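Local coordinates for enoyl-CoA hydratase/isomerase family protein (Bacillus anthracis, PDB 3KQF), which catalyses the reversible addition of water across the 2,3-double bond of enoyl-CoA thioesters, as an enoyl-CoA hydratase of the crotonase family, at the interface of chains A and B. Numbering follows the deposited sequence. Chains: chain A/B, Enoyl-CoA hydratase/isomerase family protein.

The three contacts sample one interface between two subunits. The deposited assembly holds three copies, and an interface that is not two-fold is compatible with the trimer typical of the crotonase family. Contacts 1 and 2, about 7 Å apart between C-alpha centres, share A:Glu234, B:Pro146, B:Gly147 and helix 227-242 of chain A. Contact 3 lies about 16 Å from contact 1 and 15 Å from contact 2, and ends at A:Gly208, directly before helix 209-222 of contact 1. C-terminal helices of chain A and the loops beside them thus meet the 139-170 region of chain B, joined in contact 2 by helix 81-100.

Contact 1: the interface of chains A and B. Residues chain A 218-219, 231, 234; chain B 146-152.
A:Glu234 drives its carboxylate into the glycine-rich turn of B:Pro146 to B:Thr151, where helix 150-158 begins. Its CG lies anti to the backbone N (chi1 -173°) and the chain continues extended, which carries the carboxylate clear of its own helix. OE1 takes two donors: the B:Thr151 hydroxyl OG1 at 2.7 Å, on the anti lone pair, and the B:Thr151 backbone N at 3.0 Å, nearly along the C-O axis. OE2 accepts the B:Gly149 N at 2.7 Å through its syn lone pair, in a fairly straight bond (154° at H). Three bonds thus fix the rotation of the carboxylate, while the B:Pro146 carbonyl O stands over its face, 3.2 Å from CD. Donors at the start of a helix would probably favour the ionised form. A:Leu231 adds to the close packing over the turn, its CD2 branch 3.5 Å from B:Gly149 CA.

B:Thr151 OG1 is itself held by B:Gln152 NE2 at 3.0 Å, nearly in the amide plane. The same NE2 reaches the A:Ala218 carbonyl O at 3.0 Å, from above the carbonyl plane and not on a lone pair, so the amide ties helix 209-222 to the cluster.

Elsewhere packing is looser: A:Ile219 CG1 to B:Thr151 CB and A:Leu231 CD2 to B:Gln152 CB both measure 4.0 Å, the leucine running antiparallel to the glutamine. The site caps the B helix with a neighbour's carboxylate, and probably helps hold the trimer of the deposited assembly together.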
loop_
_atom_site.group_PDB
_atom_site.type_symbol
_atom_site.label_atom_id
_atom_site.label_comp_id
_atom_site.label_asym_id
_atom_site.label_seq_id
_atom_site.Cartn_x
_atom_site.Cartn_y
_atom_site.Cartn_z
ATOM N N ALA A 218 -9.073 15.998 -0.096
ATOM C CA ALA A 218 -9.412 15.014 0.940
ATOM C C ALA A 218 -8.503 13.761 0.882
ATOM O O ALA A 218 -7.997 13.298 1.908
ATOM C CB ALA A 218 -10.878 14.622 0.829
ATOM N N ILE A 219 -8.310 13.226 -0.308
ATOM C CA ILE A 219 -7.454 12.040 -0.488
ATOM C C ILE A 219 -5.976 12.355 -0.155
ATOM O O ILE A 219 -5.378 11.696 0.661
ATOM C CB ILE A 219 -7.532 11.499 -1.940
ATOM C CG1 ILE A 219 -8.957 11.024 -2.289
ATOM C CG2 ILE A 219 -6.508 10.364 -2.140
ATOM C CD1 ILE A 219 -9.208 10.789 -3.814
ATOM N N LEU A 231 -11.205 10.834 8.276
ATOM C CA LEU A 231 -12.659 10.833 8.121
ATOM C C LEU A 231 -13.260 12.204 8.465
ATOM O O LEU A 231 -14.209 12.665 7.809
ATOM C CB LEU A 231 -13.304 9.737 8.956
ATOM C CG LEU A 231 -12.938 8.291 8.548
ATOM C CD1 LEU A 231 -13.376 7.323 9.649
ATOM C CD2 LEU A 231 -13.528 7.922 7.238
ATOM N N GLU A 234 -12.687 14.495 5.505
ATOM C CA GLU A 234 -13.649 14.188 4.448
ATOM C C GLU A 234 -15.008 14.836 4.766
ATOM O O GLU A 234 -15.691 15.357 3.875
ATOM C CB GLU A 234 -13.858 12.696 4.350
ATOM C CG GLU A 234 -14.728 12.270 3.155
ATOM C CD GLU A 234 -15.087 10.810 3.204
ATOM O OE1 GLU A 234 -14.369 9.976 2.587
ATOM O OE2 GLU A 234 -16.041 10.473 3.942
ATOM N N PRO B 146 -17.419 11.112 -2.084
ATOM C CA PRO B 146 -17.818 10.073 -1.126
ATOM C C PRO B 146 -17.915 10.699 0.253
ATOM O O PRO B 146 -17.005 11.419 0.662
ATOM C CB PRO B 146 -16.669 9.063 -1.218
ATOM C CG PRO B 146 -16.185 9.220 -2.617
ATOM C CD PRO B 146 -16.245 10.695 -2.863
ATOM N N GLY B 147 -19.008 10.443 0.956
ATOM C CA GLY B 147 -19.221 11.049 2.253
ATOM C C GLY B 147 -19.322 10.101 3.426
ATOM O O GLY B 147 -19.777 10.500 4.500
ATOM N N ALA B 148 -18.886 8.863 3.245
ATOM C CA ALA B 148 -18.904 7.889 4.325
ATOM C C ALA B 148 -17.594 7.092 4.314
ATOM O O ALA B 148 -17.604 5.876 4.447
ATOM C CB ALA B 148 -20.127 6.969 4.219
ATOM N N GLY B 149 -16.487 7.807 4.122
ATOM C CA GLY B 149 -15.135 7.231 4.169
ATOM C C GLY B 149 -14.480 6.748 2.910
ATOM O O GLY B 149 -13.321 6.344 2.953
ATOM N N GLY B 150 -15.179 6.822 1.771
ATOM C CA GLY B 150 -14.599 6.364 0.506
ATOM C C GLY B 150 -13.262 7.007 0.144
ATOM O O GLY B 150 -12.349 6.326 -0.331
ATOM N N THR B 151 -13.139 8.310 0.387
ATOM C CA THR B 151 -11.902 9.034 0.080
ATOM C C THR B 151 -10.757 8.661 1.021
ATOM O O THR B 151 -9.629 8.932 0.718
ATOM C CB THR B 151 -12.059 10.574 0.154
ATOM O OG1 THR B 151 -12.136 11.002 1.518
ATOM C CG2 THR B 151 -13.269 11.061 -0.664
ATOM N N GLN B 152 -11.073 7.989 2.124
ATOM C CA GLN B 152 -10.093 7.605 3.122
ATOM C C GLN B 152 -9.774 6.096 3.107
ATOM O O GLN B 152 -8.598 5.692 3.021
ATOM C CB GLN B 152 -10.601 8.055 4.489
ATOM C CG GLN B 152 -10.816 9.564 4.573
ATOM C CD GLN B 152 -9.565 10.330 4.207
ATOM O OE1 GLN B 152 -8.479 10.119 4.794
ATOM N NE2 GLN B 152 -9.687 11.219 3.223
#

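Contact 2: the interface of chains A and B. Residues chain A 234, 238, 241; chain B 84, 88, 92, 144-147.
A:Tyr238 makes this a knob-in-groove, mainly apolar subunit interface: its ring, carried on helix 227-242, enters between loop 144-147 and helix 81-100 of chain B and probably helps hold together the trimer of the deposited assembly, as is usual in the crotonase family. No polar pair bonds across it, so the contact probably rests mainly on shape; A:Glu234 OE2 and B:Arg92 NE, 4.8 Å apart, may add a long-range attraction. CG lies anti to the backbone N (chi1 -172°), which points the ring away from its helix and into the groove.

On the loop side the B:Ile145 carbonyl O lies in the ring plane at its edge, 3.4 Å from CE1. B:Gly147 CA instead packs over one ring face near the rim, 3.7 Å from CD1. At the tip, the phenol OH meets B:Val88 CG2 end-on at 3.8 Å, with B:Val84 crossing at about a right angle.

B:Arg92 points the edge of its guanidinium at the face B:Gly147 covers, NH2 over the rim 3.7 Å from CG, planes 87° apart. A:Val241 CG2 is on the other face and touches B:Ile144 CA at 4.0 Å. Two neighbours steady the guanidinium: NE donates to the B:Gly147 carbonyl O at 2.6 Å, a bent bond (126° at H), and B:Val88 CG1 lies over its centre, 3.3 Å from the plane. The arginine thereby ties loop to helix within chain B, shaping a groove in which the neighbouring subunit's tyrosine is seated.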
loop_
_atom_site.group_PDB
_atom_site.type_symbol
_atom_site.label_atom_id
_atom_site.label_comp_id
_atom_site.label_asym_id
_atom_site.label_seq_id
_atom_site.Cartn_x
_atom_site.Cartn_y
_atom_site.Cartn_z
ATOM N N GLU A 234 -12.687 14.495 5.505
ATOM C CA GLU A 234 -13.649 14.188 4.448
ATOM C C GLU A 234 -15.008 14.836 4.766
ATOM O O GLU A 234 -15.691 15.357 3.875
ATOM C CB GLU A 234 -13.858 12.696 4.350
ATOM C CG GLU A 234 -14.728 12.270 3.155
ATOM C CD GLU A 234 -15.087 10.810 3.204
ATOM O OE1 GLU A 234 -14.369 9.976 2.587
ATOM O OE2 GLU A 234 -16.041 10.473 3.942
ATOM N N TYR A 238 -17.001 17.373 2.427
ATOM C CA TYR A 238 -18.353 17.075 1.936
ATOM C C TYR A 238 -19.282 18.311 2.130
ATOM O O TYR A 238 -20.163 18.583 1.308
ATOM C CB TYR A 238 -18.891 15.822 2.638
ATOM C CG TYR A 238 -20.198 15.275 2.099
ATOM C CD1 TYR A 238 -20.216 14.382 1.035
ATOM C CD2 TYR A 238 -21.409 15.610 2.688
ATOM C CE1 TYR A 238 -21.411 13.862 0.552
ATOM C CE2 TYR A 238 -22.605 15.085 2.216
ATOM C CZ TYR A 238 -22.595 14.212 1.146
ATOM O OH TYR A 238 -23.786 13.685 0.669
ATOM N N VAL A 241 -19.544 20.614 -0.856
ATOM C CA VAL A 241 -20.305 20.282 -2.076
ATOM C C VAL A 241 -21.804 20.289 -1.899
ATOM O O VAL A 241 -22.544 20.531 -2.858
ATOM C CB VAL A 241 -19.896 18.906 -2.649
ATOM C CG1 VAL A 241 -18.484 18.958 -3.107
ATOM C CG2 VAL A 241 -20.114 17.780 -1.609
ATOM N N VAL B 84 -30.243 15.626 4.629
ATOM C CA VAL B 84 -29.130 14.879 4.055
ATOM C C VAL B 84 -28.087 14.609 5.139
ATOM O O VAL B 84 -27.486 13.536 5.166
ATOM C CB VAL B 84 -28.471 15.644 2.875
ATOM C CG1 VAL B 84 -27.231 14.915 2.374
ATOM C CG2 VAL B 84 -29.470 15.841 1.736
ATOM N N VAL B 88 -26.703 11.125 6.178
ATOM C CA VAL B 88 -25.275 10.992 5.940
ATOM C C VAL B 88 -24.552 10.618 7.235
ATOM O O VAL B 88 -23.690 9.755 7.229
ATOM C CB VAL B 88 -24.673 12.294 5.367
ATOM C CG1 VAL B 88 -23.173 12.178 5.254
ATOM C CG2 VAL B 88 -25.290 12.620 4.007
ATOM N N ARG B 92 -22.234 7.225 8.041
ATOM C CA ARG B 92 -20.864 7.307 8.573
ATOM C C ARG B 92 -20.719 6.493 9.849
ATOM O O ARG B 92 -19.796 5.688 9.992
ATOM C CB ARG B 92 -20.468 8.750 8.879
ATOM C CG ARG B 92 -20.468 9.667 7.686
ATOM C CD ARG B 92 -19.763 10.981 7.994
ATOM N NE ARG B 92 -19.666 11.794 6.786
ATOM C CZ ARG B 92 -20.225 12.975 6.585
ATOM N NH1 ARG B 92 -20.883 13.602 7.558
ATOM N NH2 ARG B 92 -20.039 13.584 5.423
ATOM N N ILE B 144 -20.628 15.573 -6.225
ATOM C CA ILE B 144 -20.395 15.413 -4.773
ATOM C C ILE B 144 -19.166 14.530 -4.617
ATOM O O ILE B 144 -18.504 14.212 -5.603
ATOM C CB ILE B 144 -21.622 14.828 -4.003
ATOM C CG1 ILE B 144 -21.991 13.418 -4.497
ATOM C CG2 ILE B 144 -22.788 15.767 -4.117
ATOM C CD1 ILE B 144 -23.161 12.777 -3.745
ATOM N N ILE B 145 -18.825 14.170 -3.382
ATOM C CA ILE B 145 -17.688 13.309 -3.129
ATOM C C ILE B 145 -18.184 12.201 -2.203
ATOM O O ILE B 145 -19.272 12.325 -1.628
ATOM C CB ILE B 145 -16.506 14.067 -2.448
ATOM C CG1 ILE B 145 -16.902 14.527 -1.037
ATOM C CG2 ILE B 145 -16.018 15.244 -3.350
ATOM C CD1 ILE B 145 -15.736 15.079 -0.195
ATOM N N PRO B 146 -17.419 11.112 -2.084
ATOM C CA PRO B 146 -17.818 10.073 -1.126
ATOM C C PRO B 146 -17.915 10.699 0.253
ATOM O O PRO B 146 -17.005 11.419 0.662
ATOM C CB PRO B 146 -16.669 9.063 -1.218
ATOM C CG PRO B 146 -16.185 9.220 -2.617
ATOM C CD PRO B 146 -16.245 10.695 -2.863
ATOM N N GLY B 147 -19.008 10.443 0.956
ATOM C CA GLY B 147 -19.221 11.049 2.253
ATOM C C GLY B 147 -19.322 10.101 3.426
ATOM O O GLY B 147 -19.777 10.500 4.500
#

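Contact 3: the interface of chains A and B. Residues chain A 203, 207-208, 260, 262; chain B 140-141, 168-170.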
loop_
_atom_site.group_PDB
_atom_site.type_symbol
_atom_site.label_atom_id
_atom_site.label_comp_id
_atom_site.label_asym_id
_atom_site.label_seq_id
_atom_site.Cartn_x
_atom_site.Cartn_y
_atom_site.Cartn_z
ATOM N N LYS A 203 -13.014 13.013 -19.366
ATOM C CA LYS A 203 -13.971 12.423 -18.435
ATOM C C LYS A 203 -13.931 13.155 -17.104
ATOM O O LYS A 203 -14.963 13.571 -16.583
ATOM C CB LYS A 203 -13.696 10.940 -18.203
ATOM C CG LYS A 203 -14.621 10.292 -17.160
ATOM C CD LYS A 203 -16.101 10.532 -17.455
ATOM C CE LYS A 203 -16.980 9.718 -16.535
ATOM N NZ LYS A 203 -18.438 9.819 -16.794
ATOM N N ASN A 207 -16.849 15.866 -14.842
ATOM C CA ASN A 207 -17.360 15.710 -13.476
ATOM C C ASN A 207 -17.358 17.067 -12.766
ATOM O O ASN A 207 -16.818 18.052 -13.295
ATOM C CB ASN A 207 -16.575 14.643 -12.719
ATOM C CG ASN A 207 -16.808 13.268 -13.286
ATOM O OD1 ASN A 207 -17.847 13.024 -13.936
ATOM N ND2 ASN A 207 -15.849 12.359 -13.073
ATOM N N GLY A 208 -18.007 17.142 -11.609
ATOM C CA GLY A 208 -18.154 18.424 -10.897
ATOM C C GLY A 208 -16.800 18.942 -10.466
ATOM O O GLY A 208 -16.137 18.285 -9.699
ATOM N N PRO A 260 -25.066 15.963 -17.202
ATOM C CA PRO A 260 -25.031 17.193 -16.424
ATOM C C PRO A 260 -24.016 18.187 -17.005
ATOM O O PRO A 260 -23.035 17.780 -17.627
ATOM C CB PRO A 260 -24.626 16.714 -15.024
ATOM C CG PRO A 260 -23.804 15.472 -15.270
ATOM C CD PRO A 260 -24.382 14.841 -16.521
ATOM N N TYR A 262 -21.849 20.901 -15.536
ATOM C CA TYR A 262 -21.328 21.544 -14.341
ATOM C C TYR A 262 -20.574 22.822 -14.689
ATOM O O TYR A 262 -19.963 22.926 -15.761
ATOM C CB TYR A 262 -20.486 20.561 -13.534
ATOM C CG TYR A 262 -21.254 19.314 -13.135
ATOM C CD1 TYR A 262 -22.384 19.401 -12.337
ATOM C CD2 TYR A 262 -20.815 18.053 -13.506
ATOM C CE1 TYR A 262 -23.076 18.279 -11.945
ATOM C CE2 TYR A 262 -21.491 16.912 -13.110
ATOM C CZ TYR A 262 -22.623 17.027 -12.324
ATOM O OH TYR A 262 -23.323 15.905 -11.949
ATOM N N THR B 140 -18.350 11.931 -7.938
ATOM C CA THR B 140 -17.947 13.126 -8.684
ATOM C C THR B 140 -18.746 13.321 -9.991
ATOM O O THR B 140 -18.837 14.442 -10.479
ATOM C CB THR B 140 -16.425 13.155 -8.967
ATOM O OG1 THR B 140 -16.079 12.013 -9.733
ATOM C CG2 THR B 140 -15.611 13.161 -7.653
ATOM N N THR B 141 -19.357 12.263 -10.515
ATOM C CA THR B 141 -20.183 12.372 -11.729
ATOM C C THR B 141 -21.478 13.105 -11.401
ATOM O O THR B 141 -22.177 13.575 -12.292
ATOM C CB THR B 141 -20.540 11.021 -12.322
ATOM O OG1 THR B 141 -21.441 10.306 -11.463
ATOM C CG2 THR B 141 -19.277 10.171 -12.566
ATOM N N TYR B 168 -11.731 10.336 -9.057
ATOM C CA TYR B 168 -11.802 11.490 -9.956
ATOM C C TYR B 168 -12.668 11.184 -11.166
ATOM O O TYR B 168 -13.432 12.025 -11.580
ATOM C CB TYR B 168 -10.450 11.971 -10.488
ATOM C CG TYR B 168 -9.445 12.406 -9.477
ATOM C CD1 TYR B 168 -9.813 12.741 -8.192
ATOM C CD2 TYR B 168 -8.122 12.586 -9.850
ATOM C CE1 TYR B 168 -8.869 13.140 -7.262
ATOM C CE2 TYR B 168 -7.173 13.017 -8.945
ATOM C CZ TYR B 168 -7.552 13.301 -7.651
ATOM O OH TYR B 168 -6.608 13.727 -6.734
ATOM N N THR B 169 -12.512 9.997 -11.733
ATOM C CA THR B 169 -13.319 9.599 -12.906
ATOM C C THR B 169 -14.720 9.134 -12.551
ATOM O O THR B 169 -15.662 9.276 -13.361
ATOM C CB THR B 169 -12.645 8.470 -13.720
ATOM O OG1 THR B 169 -12.530 7.286 -12.919
ATOM C CG2 THR B 169 -11.260 8.910 -14.229
ATOM N N GLY B 170 -14.869 8.551 -11.363
ATOM C CA GLY B 170 -16.150 8.002 -10.914
ATOM C C GLY B 170 -16.513 6.700 -11.627
ATOM O O GLY B 170 -17.682 6.334 -11.702
#
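A:Asn207 and B:Thr141 run parallel, flank to flank, at the small apolar centre of this contact between two crotonase-family subunits. The asparagine CG sits 3.8 Å from B:Thr141 CA, and its CB faces B:Thr140 CB at 4.0 Å. Both threonines belong to the 3-10 helix 139-142. The transition to the polar rim comes where the B:Thr141 CG2 methyl packs alongside the amide oxygen OD1 of A:Asn207 at 3.5 Å.

Beyond this core the A:Asn207 amide caps the end of helix 160-169. Its CG lies anti to the carbonyl carbon and beside the backbone N (chi1 -67°), which swings the amide toward that helix end. ND2 donates to the B:Tyr168 carbonyl O at 2.9 Å, in the carbonyl plane and on a lone pair. It also reaches the B:Thr169 carbonyl O at 3.1 Å, there from well above the carbonyl plane. Both acceptors lie close to the plane of the amide, whose rotation they fix. B:Tyr168 O receives a second donor, the B:Thr140 hydroxyl OG1, which ties the 3-10 helix to the capped helix within chain B.

Next to the asparagine, A:Gly208 N, just ahead of helix 209-222, donates to the B:Thr140 carbonyl O at 3.0 Å in a nearly straight bond (168° at H). Farther out, the A:Tyr262 phenol OH donates to the B:Thr141 carbonyl O at 2.6 Å; that oxygen lies at the ring's edge, in its plane. A:Pro260 CG flanks the same carbonyl more loosely, while at the opposite rim A:Lys203 lays its aliphatic CE against B:Thr169 O at 3.5 Å.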